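L protein (CAS virus, PDB 5MV0) probably cleaves host messenger RNAs close to their caps with its N-terminal endonuclease domain, supplying capped primers for viral transcription. Local coordinates at residues B[6-10]-B[164-168]; B[11-15]-B[28-32]; B[33-39]-B[174-179]; B[82-87]-B[123-127]; B[97-103]-B[136-142]. One frame throughout, in Å; residues are numbered along the deposited sequence.

Interaction 1: B[6-10]-B[164-168]; sequences DTNLL and LSLSI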
# COMPACT_ATOMS: atom_id res chain seq x y z
N ASP B 6 -21.42 -3.64 2.56
CA ASP B 6 -20.32 -4.12 3.40
C ASP B 6 -19.13 -4.55 2.55
O ASP B 6 -17.98 -4.28 2.91
CB ASP B 6 -20.78 -5.29 4.27
CG ASP B 6 -21.65 -4.85 5.44
OD1 ASP B 6 -21.69 -3.64 5.76
OD2 ASP B 6 -22.28 -5.74 6.06
N THR B 7 -19.39 -5.24 1.44
CA THR B 7 -18.29 -5.71 0.60
C THR B 7 -17.51 -4.55 -0.01
O THR B 7 -16.27 -4.57 -0.04
CB THR B 7 -18.83 -6.64 -0.49
OG1 THR B 7 -19.43 -7.79 0.12
CG2 THR B 7 -17.70 -7.10 -1.40
N ASN B 8 -18.21 -3.52 -0.50
CA ASN B 8 -17.52 -2.37 -1.07
C ASN B 8 -16.69 -1.65 -0.02
O ASN B 8 -15.59 -1.15 -0.31
CB ASN B 8 -18.52 -1.39 -1.67
CG ASN B 8 -19.11 -1.90 -2.97
OD1 ASN B 8 -18.49 -2.72 -3.66
ND2 ASN B 8 -20.30 -1.42 -3.31
N LEU B 9 -17.21 -1.57 1.20
CA LEU B 9 -16.49 -0.90 2.27
C LEU B 9 -15.26 -1.71 2.68
O LEU B 9 -14.19 -1.15 2.92
CB LEU B 9 -17.43 -0.68 3.45
CG LEU B 9 -16.91 0.21 4.59
CD1 LEU B 9 -16.50 1.61 4.04
CD2 LEU B 9 -17.96 0.34 5.70
N LEU B 10 -15.40 -3.03 2.78
CA LEU B 10 -14.27 -3.86 3.17
C LEU B 10 -13.15 -3.80 2.13
O LEU B 10 -11.97 -3.82 2.48
CB LEU B 10 -14.74 -5.30 3.40
CG LEU B 10 -13.69 -6.35 3.81
CD1 LEU B 10 -12.97 -5.92 5.08
CD2 LEU B 10 -14.38 -7.69 4.00
N LEU B 164 -16.50 -6.16 9.42
CA LEU B 164 -17.10 -6.27 8.09
C LEU B 164 -17.05 -7.69 7.58
O LEU B 164 -17.99 -8.14 6.91
CB LEU B 164 -16.41 -5.33 7.10
CG LEU B 164 -16.57 -3.84 7.43
CD1 LEU B 164 -15.76 -2.97 6.46
CD2 LEU B 164 -18.05 -3.43 7.44
N SER B 165 -15.98 -8.43 7.87
CA SER B 165 -15.94 -9.82 7.46
C SER B 165 -17.00 -10.64 8.19
O SER B 165 -17.66 -11.49 7.58
CB SER B 165 -14.54 -10.41 7.67
OG SER B 165 -14.24 -10.56 9.04
N LEU B 166 -17.18 -10.40 9.50
CA LEU B 166 -18.21 -11.13 10.25
C LEU B 166 -19.61 -10.77 9.78
O LEU B 166 -20.50 -11.63 9.72
CB LEU B 166 -18.09 -10.84 11.75
CG LEU B 166 -16.98 -11.62 12.45
CD1 LEU B 166 -16.86 -11.17 13.91
CD2 LEU B 166 -17.21 -13.13 12.36
N SER B 167 -19.85 -9.50 9.46
CA SER B 167 -21.14 -9.10 8.92
C SER B 167 -21.45 -9.83 7.61
O SER B 167 -22.56 -10.33 7.41
CB SER B 167 -21.16 -7.59 8.72
OG SER B 167 -22.38 -7.20 8.14
N ILE B 168 -20.47 -9.89 6.71
CA ILE B 168 -20.63 -10.64 5.46
C ILE B 168 -20.91 -12.11 5.76
O ILE B 168 -21.89 -12.69 5.26
CB ILE B 168 -19.37 -10.49 4.59
CG1 ILE B 168 -19.35 -9.10 3.95
CG2 ILE B 168 -19.30 -11.58 3.53
CD1 ILE B 168 -18.00 -8.72 3.39

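Interaction 2: B[11-15]-B[28-32]; sequences KNVIL and SSIVD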
# COMPACT_ATOMS: atom_id res chain seq x y z
N LYS B 11 -13.50 -3.71 0.84
CA LYS B 11 -12.46 -3.53 -0.18
C LYS B 11 -11.67 -2.25 0.08
O LYS B 11 -10.44 -2.24 -0.02
CB LYS B 11 -13.08 -3.50 -1.58
CG LYS B 11 -13.58 -4.85 -2.05
CD LYS B 11 -13.85 -4.87 -3.55
CE LYS B 11 -15.10 -4.10 -3.91
NZ LYS B 11 -15.86 -4.80 -5.00
N ASN B 12 -12.37 -1.18 0.42
CA ASN B 12 -11.70 0.08 0.72
C ASN B 12 -10.79 -0.04 1.95
O ASN B 12 -9.66 0.46 1.94
CB ASN B 12 -12.75 1.17 0.89
CG ASN B 12 -12.13 2.51 1.21
OD1 ASN B 12 -12.03 2.89 2.37
ND2 ASN B 12 -11.73 3.25 0.17
N VAL B 13 -11.26 -0.71 3.01
CA VAL B 13 -10.42 -0.96 4.19
C VAL B 13 -9.15 -1.70 3.78
O VAL B 13 -8.04 -1.31 4.15
CB VAL B 13 -11.21 -1.75 5.26
CG1 VAL B 13 -10.25 -2.26 6.36
CG2 VAL B 13 -12.35 -0.92 5.84
N ILE B 14 -9.29 -2.79 3.02
CA ILE B 14 -8.11 -3.57 2.64
C ILE B 14 -7.18 -2.73 1.78
O ILE B 14 -5.95 -2.73 1.97
CB ILE B 14 -8.55 -4.86 1.93
CG1 ILE B 14 -9.29 -5.79 2.91
CG2 ILE B 14 -7.36 -5.55 1.32
CD1 ILE B 14 -9.80 -7.08 2.24
N LEU B 15 -7.74 -1.99 0.82
CA LEU B 15 -6.91 -1.13 -0.02
C LEU B 15 -6.14 -0.12 0.81
O LEU B 15 -4.96 0.14 0.54
CB LEU B 15 -7.78 -0.41 -1.06
CG LEU B 15 -8.28 -1.26 -2.24
CD1 LEU B 15 -9.41 -0.57 -3.00
CD2 LEU B 15 -7.15 -1.58 -3.20
N SER B 28 -1.76 -10.66 0.17
CA SER B 28 -3.17 -10.37 0.30
C SER B 28 -3.82 -10.35 -1.08
O SER B 28 -3.19 -10.65 -2.10
CB SER B 28 -3.40 -9.05 1.04
OG SER B 28 -4.68 -9.05 1.66
N SER B 29 -5.11 -10.01 -1.08
CA SER B 29 -5.88 -10.06 -2.31
C SER B 29 -7.14 -9.25 -2.11
O SER B 29 -7.67 -9.14 -1.00
CB SER B 29 -6.25 -11.50 -2.70
OG SER B 29 -6.93 -12.16 -1.65
N ILE B 30 -7.62 -8.69 -3.20
CA ILE B 30 -8.82 -7.88 -3.20
C ILE B 30 -9.69 -8.39 -4.35
O ILE B 30 -9.31 -8.29 -5.52
CB ILE B 30 -8.51 -6.38 -3.32
CG1 ILE B 30 -9.78 -5.58 -3.25
CG2 ILE B 30 -7.68 -6.06 -4.55
CD1 ILE B 30 -10.11 -5.31 -1.87
N VAL B 31 -10.85 -8.96 -4.02
CA VAL B 31 -11.75 -9.53 -5.01
C VAL B 31 -13.15 -9.01 -4.73
O VAL B 31 -13.43 -8.43 -3.67
CB VAL B 31 -11.72 -11.07 -5.01
CG1 VAL B 31 -10.33 -11.55 -5.34
CG2 VAL B 31 -12.17 -11.63 -3.64
N ASP B 32 -14.05 -9.21 -5.70
CA ASP B 32 -15.43 -8.76 -5.55
C ASP B 32 -16.32 -9.79 -4.85
O ASP B 32 -17.39 -9.42 -4.35
CB ASP B 32 -16.04 -8.42 -6.92
CG ASP B 32 -15.45 -7.15 -7.53
OD1 ASP B 32 -15.22 -6.16 -6.79
OD2 ASP B 32 -15.21 -7.14 -8.75

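Interaction 3: B[33-39]-B[174-179]; sequences DPYKLAM and KSSQWI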
# COMPACT_ATOMS: atom_id res chain seq x y z
N ASP B 33 -15.92 -11.04 -4.80
CA ASP B 33 -16.71 -12.06 -4.12
C ASP B 33 -16.76 -11.80 -2.62
O ASP B 33 -15.71 -11.74 -1.98
CB ASP B 33 -16.14 -13.44 -4.43
CG ASP B 33 -16.96 -14.57 -3.83
OD1 ASP B 33 -17.52 -15.37 -4.60
OD2 ASP B 33 -17.01 -14.69 -2.59
N PRO B 34 -17.94 -11.61 -2.03
CA PRO B 34 -18.01 -11.29 -0.60
C PRO B 34 -17.35 -12.30 0.31
O PRO B 34 -16.65 -11.91 1.26
CB PRO B 34 -19.52 -11.20 -0.33
CG PRO B 34 -20.11 -10.84 -1.66
CD PRO B 34 -19.27 -11.55 -2.68
N TYR B 35 -17.56 -13.61 0.08
CA TYR B 35 -17.00 -14.59 1.00
C TYR B 35 -15.50 -14.69 0.83
O TYR B 35 -14.77 -14.82 1.82
CB TYR B 35 -17.64 -15.96 0.79
CG TYR B 35 -19.07 -16.05 1.27
CD1 TYR B 35 -19.84 -17.18 1.01
CD2 TYR B 35 -19.64 -15.01 2.00
CE1 TYR B 35 -21.15 -17.26 1.45
CE2 TYR B 35 -20.95 -15.08 2.44
CZ TYR B 35 -21.70 -16.21 2.17
OH TYR B 35 -22.99 -16.30 2.60
N LYS B 36 -15.03 -14.65 -0.41
CA LYS B 36 -13.59 -14.67 -0.65
C LYS B 36 -12.94 -13.43 -0.07
O LYS B 36 -11.84 -13.50 0.50
CB LYS B 36 -13.34 -14.76 -2.15
CG LYS B 36 -11.99 -15.29 -2.52
CD LYS B 36 -11.99 -15.70 -3.99
CE LYS B 36 -10.63 -16.21 -4.41
NZ LYS B 36 -10.70 -16.69 -5.81
N LEU B 37 -13.59 -12.28 -0.21
CA LEU B 37 -13.06 -11.05 0.37
C LEU B 37 -13.04 -11.13 1.89
O LEU B 37 -12.07 -10.70 2.53
CB LEU B 37 -13.90 -9.86 -0.08
CG LEU B 37 -13.40 -8.49 0.41
CD1 LEU B 37 -12.10 -8.13 -0.29
CD2 LEU B 37 -14.45 -7.44 0.17
N ALA B 38 -14.10 -11.67 2.49
CA ALA B 38 -14.13 -11.79 3.95
C ALA B 38 -12.99 -12.66 4.45
O ALA B 38 -12.35 -12.33 5.46
CB ALA B 38 -15.48 -12.36 4.43
N MET B 39 -12.70 -13.77 3.75
CA MET B 39 -11.62 -14.63 4.22
C MET B 39 -10.26 -13.97 4.03
O MET B 39 -9.36 -14.13 4.87
CB MET B 39 -11.68 -16.00 3.52
CG MET B 39 -12.94 -16.85 3.85
SD MET B 39 -13.55 -16.77 5.57
CE MET B 39 -12.21 -17.57 6.46
N LYS B 174 -24.40 -20.30 4.54
CA LYS B 174 -23.70 -20.86 3.39
C LYS B 174 -22.18 -20.52 3.53
O LYS B 174 -21.35 -21.20 2.99
CB LYS B 174 -24.26 -20.44 2.02
CG LYS B 174 -25.06 -21.53 1.29
CD LYS B 174 -24.58 -21.89 -0.17
CE LYS B 174 -24.32 -23.40 -0.42
NZ LYS B 174 -23.56 -23.99 -1.55
N SER B 175 -21.84 -19.47 4.28
CA SER B 175 -20.46 -19.13 4.57
C SER B 175 -19.75 -20.22 5.37
O SER B 175 -18.51 -20.21 5.42
CB SER B 175 -20.42 -17.80 5.33
OG SER B 175 -21.06 -17.94 6.57
N SER B 176 -20.49 -21.17 5.95
CA SER B 176 -19.88 -22.29 6.66
C SER B 176 -18.93 -23.10 5.78
O SER B 176 -18.05 -23.79 6.31
CB SER B 176 -20.95 -23.25 7.23
OG SER B 176 -21.86 -22.57 8.08
N GLN B 177 -19.12 -23.08 4.47
CA GLN B 177 -18.19 -23.77 3.58
C GLN B 177 -16.86 -23.04 3.45
O GLN B 177 -15.90 -23.62 2.93
CB GLN B 177 -18.81 -23.91 2.19
CG GLN B 177 -20.06 -24.77 2.19
CD GLN B 177 -20.80 -24.68 0.89
OE1 GLN B 177 -21.99 -24.36 0.86
NE2 GLN B 177 -20.12 -24.97 -0.20
N TRP B 178 -16.79 -21.80 3.91
CA TRP B 178 -15.59 -20.98 3.84
C TRP B 178 -14.86 -20.85 5.16
O TRP B 178 -13.66 -20.59 5.16
CB TRP B 178 -15.95 -19.57 3.35
CG TRP B 178 -16.40 -19.52 1.93
CD1 TRP B 178 -17.63 -19.84 1.44
CD2 TRP B 178 -15.62 -19.11 0.80
NE1 TRP B 178 -17.67 -19.66 0.08
CE2 TRP B 178 -16.44 -19.21 -0.34
CE3 TRP B 178 -14.30 -18.67 0.64
CZ2 TRP B 178 -16.00 -18.88 -1.61
CZ3 TRP B 178 -13.86 -18.34 -0.62
CH2 TRP B 178 -14.71 -18.45 -1.73
N ILE B 179 -15.55 -21.01 6.30
CA ILE B 179 -14.94 -20.77 7.60
C ILE B 179 -15.47 -21.79 8.59
O ILE B 179 -16.66 -22.13 8.57
CB ILE B 179 -15.19 -19.31 8.06
CG1 ILE B 179 -14.39 -18.99 9.34
CG2 ILE B 179 -16.70 -19.03 8.21
CD1 ILE B 179 -14.44 -17.50 9.73

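Interaction 4: B[82-87]-B[123-127]; sequences FQHIVP and KYSGV. With PO4 (phosphate ion), chain F.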
# COMPACT_ATOMS: atom_id res chain seq x y z
N PHE B 82 14.02 -32.72 10.17
CA PHE B 82 13.09 -32.44 11.26
C PHE B 82 11.65 -32.50 10.77
O PHE B 82 11.37 -32.62 9.57
CB PHE B 82 13.38 -31.07 11.88
CG PHE B 82 14.72 -30.98 12.54
CD1 PHE B 82 14.96 -31.63 13.74
CD2 PHE B 82 15.74 -30.25 11.97
CE1 PHE B 82 16.20 -31.56 14.35
CE2 PHE B 82 16.99 -30.18 12.57
CZ PHE B 82 17.21 -30.83 13.77
N GLN B 83 10.73 -32.43 11.72
CA GLN B 83 9.33 -32.31 11.36
C GLN B 83 9.12 -31.07 10.50
O GLN B 83 9.89 -30.10 10.56
CB GLN B 83 8.46 -32.24 12.61
CG GLN B 83 8.85 -31.12 13.58
CD GLN B 83 9.88 -31.56 14.62
OE1 GLN B 83 10.85 -32.25 14.31
NE2 GLN B 83 9.66 -31.16 15.87
N HIS B 84 8.08 -31.11 9.68
CA HIS B 84 7.75 -29.97 8.83
C HIS B 84 7.06 -28.91 9.67
O HIS B 84 6.00 -29.17 10.25
CB HIS B 84 6.88 -30.38 7.66
CG HIS B 84 6.40 -29.22 6.86
ND1 HIS B 84 7.24 -28.48 6.04
CD2 HIS B 84 5.19 -28.61 6.80
CE1 HIS B 84 6.55 -27.50 5.49
NE2 HIS B 84 5.31 -27.55 5.94
N ILE B 85 7.67 -27.73 9.73
CA ILE B 85 7.14 -26.56 10.43
C ILE B 85 7.39 -25.36 9.53
O ILE B 85 8.45 -25.26 8.91
CB ILE B 85 7.82 -26.35 11.80
CG1 ILE B 85 7.57 -27.53 12.75
CG2 ILE B 85 7.35 -25.05 12.45
CD1 ILE B 85 8.42 -27.46 14.01
N VAL B 86 6.43 -24.46 9.46
CA VAL B 86 6.61 -23.16 8.82
C VAL B 86 6.41 -22.08 9.86
O VAL B 86 5.27 -21.75 10.22
CB VAL B 86 5.66 -22.98 7.62
CG1 VAL B 86 5.81 -21.58 7.04
CG2 VAL B 86 5.95 -24.04 6.56
N PRO B 87 7.47 -21.50 10.40
CA PRO B 87 7.32 -20.47 11.42
C PRO B 87 6.83 -19.16 10.81
O PRO B 87 7.03 -18.88 9.63
CB PRO B 87 8.73 -20.31 11.98
CG PRO B 87 9.61 -20.60 10.78
CD PRO B 87 8.89 -21.70 10.02
N LYS B 123 4.95 -28.16 18.46
CA LYS B 123 5.43 -28.52 17.13
C LYS B 123 6.93 -28.77 17.13
O LYS B 123 7.43 -29.56 16.32
CB LYS B 123 5.11 -27.42 16.11
CG LYS B 123 3.66 -27.02 15.98
CD LYS B 123 3.47 -26.13 14.73
CE LYS B 123 4.30 -24.86 14.81
NZ LYS B 123 4.00 -23.94 13.66
N TYR B 124 7.66 -28.07 18.00
CA TYR B 124 9.11 -27.99 17.95
C TYR B 124 9.82 -29.04 18.81
O TYR B 124 11.03 -28.92 19.03
CB TYR B 124 9.55 -26.58 18.37
CG TYR B 124 9.19 -25.50 17.37
CD1 TYR B 124 10.06 -25.16 16.35
CD2 TYR B 124 7.96 -24.84 17.44
CE1 TYR B 124 9.73 -24.18 15.43
CE2 TYR B 124 7.62 -23.86 16.51
CZ TYR B 124 8.52 -23.53 15.51
OH TYR B 124 8.21 -22.56 14.58
N SER B 125 9.11 -30.06 19.27
CA SER B 125 9.71 -31.08 20.14
C SER B 125 10.99 -31.64 19.54
O SER B 125 11.01 -32.09 18.38
CB SER B 125 8.71 -32.20 20.40
OG SER B 125 7.61 -31.73 21.16
N GLY B 126 12.07 -31.62 20.33
CA GLY B 126 13.33 -32.21 19.95
C GLY B 126 14.29 -31.29 19.22
O GLY B 126 15.50 -31.53 19.25
N VAL B 127 13.78 -30.23 18.58
CA VAL B 127 14.62 -29.40 17.71
C VAL B 127 15.69 -28.68 18.52
O VAL B 127 16.87 -28.64 18.13
CB VAL B 127 13.75 -28.40 16.93
CG1 VAL B 127 14.62 -27.45 16.12
CG2 VAL B 127 12.77 -29.16 16.04
P PO4 F . 10.41 -29.68 4.81
O1 PO4 F . 9.45 -30.69 4.23
O2 PO4 F . 9.95 -29.29 6.20
O3 PO4 F . 10.58 -28.48 3.93
O4 PO4 F . 11.77 -30.34 4.92
O HOH W 1 3.79 -25.21 10.85

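Interaction 5: B[97-103]-B[136-142]; sequences MTIIVLE and WLFNIIV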
# COMPACT_ATOMS: atom_id res chain seq x y z
N MET B 97 25.70 -17.36 16.84
CA MET B 97 25.29 -18.75 16.67
C MET B 97 23.91 -18.99 17.28
O MET B 97 23.72 -19.86 18.14
CB MET B 97 26.32 -19.69 17.29
CG MET B 97 27.75 -19.30 16.99
SD MET B 97 28.41 -20.28 15.65
CE MET B 97 28.39 -21.88 16.44
N THR B 98 22.95 -18.18 16.86
CA THR B 98 21.61 -18.20 17.42
C THR B 98 20.58 -18.19 16.30
O THR B 98 20.72 -17.44 15.33
CB THR B 98 21.38 -17.01 18.36
OG1 THR B 98 22.34 -17.03 19.42
CG2 THR B 98 19.98 -17.07 18.96
N ILE B 99 19.57 -19.05 16.43
CA ILE B 99 18.40 -19.05 15.56
C ILE B 99 17.20 -18.67 16.42
O ILE B 99 17.04 -19.19 17.53
CB ILE B 99 18.18 -20.42 14.90
CG1 ILE B 99 19.33 -20.73 13.93
CG2 ILE B 99 16.82 -20.46 14.19
CD1 ILE B 99 19.42 -22.20 13.54
N ILE B 100 16.37 -17.75 15.92
CA ILE B 100 15.11 -17.40 16.56
C ILE B 100 13.98 -17.81 15.63
O ILE B 100 14.08 -17.65 14.41
CB ILE B 100 15.06 -15.90 16.89
CG1 ILE B 100 16.23 -15.51 17.81
CG2 ILE B 100 13.74 -15.54 17.53
CD1 ILE B 100 16.42 -14.02 17.96
N VAL B 101 12.91 -18.37 16.19
CA VAL B 101 11.68 -18.62 15.44
C VAL B 101 10.51 -18.05 16.23
O VAL B 101 10.48 -18.08 17.46
CB VAL B 101 11.45 -20.12 15.13
CG1 VAL B 101 12.47 -20.64 14.13
CG2 VAL B 101 11.43 -20.94 16.42
N LEU B 102 9.52 -17.54 15.49
CA LEU B 102 8.36 -16.90 16.07
C LEU B 102 7.10 -17.63 15.63
O LEU B 102 6.95 -17.97 14.45
CB LEU B 102 8.28 -15.42 15.64
CG LEU B 102 6.91 -14.77 15.85
CD1 LEU B 102 6.66 -14.54 17.33
CD2 LEU B 102 6.80 -13.48 15.05
N GLU B 103 6.20 -17.87 16.59
CA GLU B 103 4.83 -18.30 16.32
C GLU B 103 3.91 -17.25 16.93
O GLU B 103 3.89 -17.07 18.16
CB GLU B 103 4.54 -19.68 16.90
CG GLU B 103 5.38 -20.82 16.30
CD GLU B 103 4.98 -21.15 14.87
OE1 GLU B 103 3.93 -20.64 14.40
OE2 GLU B 103 5.71 -21.92 14.21
N TRP B 136 24.69 -24.25 19.07
CA TRP B 136 23.81 -23.17 18.68
C TRP B 136 22.72 -22.94 19.73
O TRP B 136 22.36 -23.84 20.49
CB TRP B 136 23.15 -23.47 17.32
CG TRP B 136 24.03 -23.23 16.14
CD1 TRP B 136 25.11 -23.98 15.75
CD2 TRP B 136 23.91 -22.18 15.18
NE1 TRP B 136 25.67 -23.45 14.61
CE2 TRP B 136 24.94 -22.35 14.23
CE3 TRP B 136 23.01 -21.12 15.02
CZ2 TRP B 136 25.11 -21.49 13.15
CZ3 TRP B 136 23.18 -20.26 13.95
CH2 TRP B 136 24.23 -20.45 13.03
N LEU B 137 22.21 -21.72 19.76
CA LEU B 137 20.99 -21.42 20.50
C LEU B 137 19.80 -21.47 19.55
O LEU B 137 19.89 -21.06 18.39
CB LEU B 137 21.08 -20.04 21.17
CG LEU B 137 21.47 -19.96 22.65
CD1 LEU B 137 22.60 -20.92 22.99
CD2 LEU B 137 21.84 -18.54 23.04
N PHE B 138 18.68 -21.98 20.04
CA PHE B 138 17.45 -22.07 19.26
C PHE B 138 16.34 -21.53 20.16
O PHE B 138 15.87 -22.22 21.07
CB PHE B 138 17.17 -23.50 18.82
CG PHE B 138 15.96 -23.64 17.93
CD1 PHE B 138 15.99 -23.21 16.62
CD2 PHE B 138 14.80 -24.21 18.41
CE1 PHE B 138 14.88 -23.33 15.80
CE2 PHE B 138 13.68 -24.34 17.60
CZ PHE B 138 13.73 -23.90 16.29
N ASN B 139 15.93 -20.29 19.93
CA ASN B 139 14.97 -19.62 20.78
C ASN B 139 13.61 -19.59 20.09
O ASN B 139 13.45 -18.95 19.04
CB ASN B 139 15.46 -18.22 21.14
CG ASN B 139 16.76 -18.25 21.94
OD1 ASN B 139 17.10 -19.26 22.56
ND2 ASN B 139 17.48 -17.13 21.95
N ILE B 140 12.64 -20.28 20.68
CA ILE B 140 11.29 -20.36 20.15
C ILE B 140 10.45 -19.32 20.89
O ILE B 140 10.20 -19.46 22.09
CB ILE B 140 10.69 -21.76 20.33
CG1 ILE B 140 11.59 -22.81 19.69
CG2 ILE B 140 9.27 -21.82 19.75
CD1 ILE B 140 11.39 -24.20 20.27
N ILE B 141 10.03 -18.29 20.18
CA ILE B 141 9.18 -17.25 20.75
C ILE B 141 7.75 -17.51 20.29
O ILE B 141 7.47 -17.56 19.08
CB ILE B 141 9.67 -15.85 20.35
CG1 ILE B 141 11.13 -15.68 20.78
CG2 ILE B 141 8.79 -14.77 21.00
CD1 ILE B 141 11.76 -14.34 20.41
N VAL B 142 6.85 -17.68 21.24
CA VAL B 142 5.45 -18.00 20.97
C VAL B 142 4.61 -16.92 21.64
O VAL B 142 4.65 -16.76 22.86
CB VAL B 142 5.08 -19.40 21.47
CG1 VAL B 142 3.63 -19.74 21.13
CG2 VAL B 142 6.02 -20.43 20.86

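Interaction 1: B[6-10]-B[164-168]
L164 of helix 155-170 lies against L9 and L10 of helix 4-20, in a pair of nearly antiparallel helices whose local axes make an angle of 155° and approach to 9.7 Å. Followed outward, the L164 side chain starts with CB, which is 4.0 Å from L10 CD1; the two side chains run antiparallel alongside one another. With CG anti to the carbonyl carbon (chi1 -64°), the two methyls reach different parts of the facing helix. CD1 presses on the backbone, 3.7 Å from L10 N, and also lies 3.9 Å from L9 CG. CD2 turns toward the D6 side, 4.0 Å from D6 OD1, with L9 CD2 only slightly farther away. One turn on, I168 CD1 meets L10 CD2 at 3.8 Å and comes near the hydroxyl of T7, whose polar partner is M3 O, just before the helix begins. At the edge of the interface S167 OG donates to D6 OD2 in a short hydrogen bond of 2.5 Å. The hydroxyl meets the carboxylate on its syn side, 33° out of its plane. The chemistry is thus divided: leucine and isoleucine branches fill the buried middle, while one short serine-carboxylate bond joins the helices along a partly exposed border.

Interaction 2: B[11-15]-B[28-32]
K11 and I30 bring the two backbones nearest, with K11 CA and I30 CA 6.4 Å apart where the irregular segment 28-32, extended from S28 to V31, runs by one turn of helix 4-20. I30 CG1 is anti to the backbone N (chi1 -178°), and this sends CD1 to within 3.4 Å of K11 CA and 3.5 Å of K11 CB, the latter tighter than a usual carbon contact. The same methyl is 4.1 Å from I14 CB, so it sits between K11 and I14, one turn apart on the helix. The aliphatic chain of K11 crosses I30 at about a right angle and continues over the backbone of V31, K11 CD lying 3.6 Å from V31 O. That carbonyl is buried here without a polar partner in the model. Bends at chi3 and chi4 then bring the amine to D32 in a salt bridge; the modelled K11 NZ to D32 OD1 separation of 2.3 Å is doubtfully short. I30 also packs on N12 of a second subunit. Within the chain, L37 of helix 34-57 touches both K11 and I14, while L161 of helix 155-170 packs on I14.

Interaction 3: B[33-39]-B[174-179]
Y35 sets its CB squarely over the indole of W178, 3.6 Å from the centroid of the five-membered ring and 8° off its normal, a CH-pi contact. The Y35 ring turns an edge toward the same indole face in an offset edge-to-face pair, the ring centroids 5.0 Å apart and the planes at 68°. S175 completes this cluster from above the tyrosine, with S175 CB 4.0 Å from the centroid of the Y35 ring. M39 CG approaches the indole obliquely, 3.9 Å from W178 CE3. The thioether then folds back on to I179, where M39 CE is 3.8 Å from I179 CB. In the next shell, D33 caps the start of helix 34-57: K36 N donates to D33 OD2 over 2.9 Å in a nearly straight bond of 174°, closing the first turn of the helix, on which Y35 sits. S175 OG is held by L169 O and S172 O. K26 of the third subunit makes a cation-pi contact with W178. Within the chain, the contact ties the beginning of helix 34-57 to the link between helices 155-170 and 181-192, with I168 of helix 155-170 packed against Y35.

Interaction 4: B[82-87]-B[123-127]
Q83 carries the hydrogen bonding across this contact through both N-H groups of its amide. Q83 NE2 donates to K123 O at 2.8 Å, almost straight at 175° and on a lone pair in the carbonyl plane, and to S125 O at 3.0 Å, tilted from that carbonyl plane. Both acceptors lie close to the amide plane, which fixes its rotation. The apolar part centres on I85, whose CD1 sits over one face of Y124, 3.8 Å from the ring centroid, in a CH-pi contact. A water accepts from both V86 N and K123 NZ. H84 ND1 donates in the ring plane to O2 of a phosphate ion, 2.8 Å away and probably from the crystallisation liquor, which S67, N69 and, from the third subunit, S119 also bind. K123 NZ forms a salt bridge and Y124 OH a hydrogen bond with E103 OE2 of strand 98-106. This acidic-basic cluster beside the sheet is consistent with the active-site region of the PDDEXK nuclease clan.

Interaction 5: B[97-103]-B[136-142]
M97 and W136 open a run of parallel pairing in which strands 98-103 and 137-142 lie 4.7 Å apart at 14°, in register from T98 with L137 to E103 with V142. Six backbone hydrogen bonds zip them together, from L137 N to M97 O (2.9 Å) through to E103 N to I141 O (2.8 Å). At the start, M97 has positive backbone angles and with T98 forms a G1 beta bulge against the neighbouring antiparallel strand 89-93. M97 CA lies over one face of the W136 six-membered ring, 3.8 Å from its centroid, a CH-pi contact, while the sulfur sits oblique to the five-membered ring as a Met-aromatic contact. On the face bearing I99, V101 and E103, the phenyl ring of F138 lies along its neighbours: CG is anti to the backbone N (chi1 -176°), which carries F138 CD1 to 3.8 Å from I99 CG2 and F138 CZ to 3.8 Å from V101 CG2. V101 CG2 also meets I140 CG1. V127 and L131 pack on F138, and I117 on V142. The other face bears I100 and I141, with I100 CG2 and I141 CD1 3.7 Å apart; L57 touches L102 and I141. Parallel neighbours joined through helices 110-122 and 127-133 make a beta-alpha-beta crossover, and this central sheet, with D88 packed against E103, is consistent with the PDDEXK nuclease fold.

Interactions 1, 2 and 3 form one cluster built around helices 4-20, 34-57 and 155-170, touching through T7, P34 and L37; interactions 1 and 2 share helix 4-20. Interactions 4 and 5 form a second, with centres 12 Å apart, and interaction 1 lies about 36 Å from interaction 4 between centres. Interaction 1 is buried and leucine-rich with a polar border. Interactions 2 and 3 are partly buried: the former packs on the second subunit, the latter meets the third through lysine and aromatic groups. Interaction 4, largely buried, joins irregular segments by an amide and also meets the third subunit; interaction 5, partly buried and touched by no other chain, relies on backbone bonds. E103 links these two.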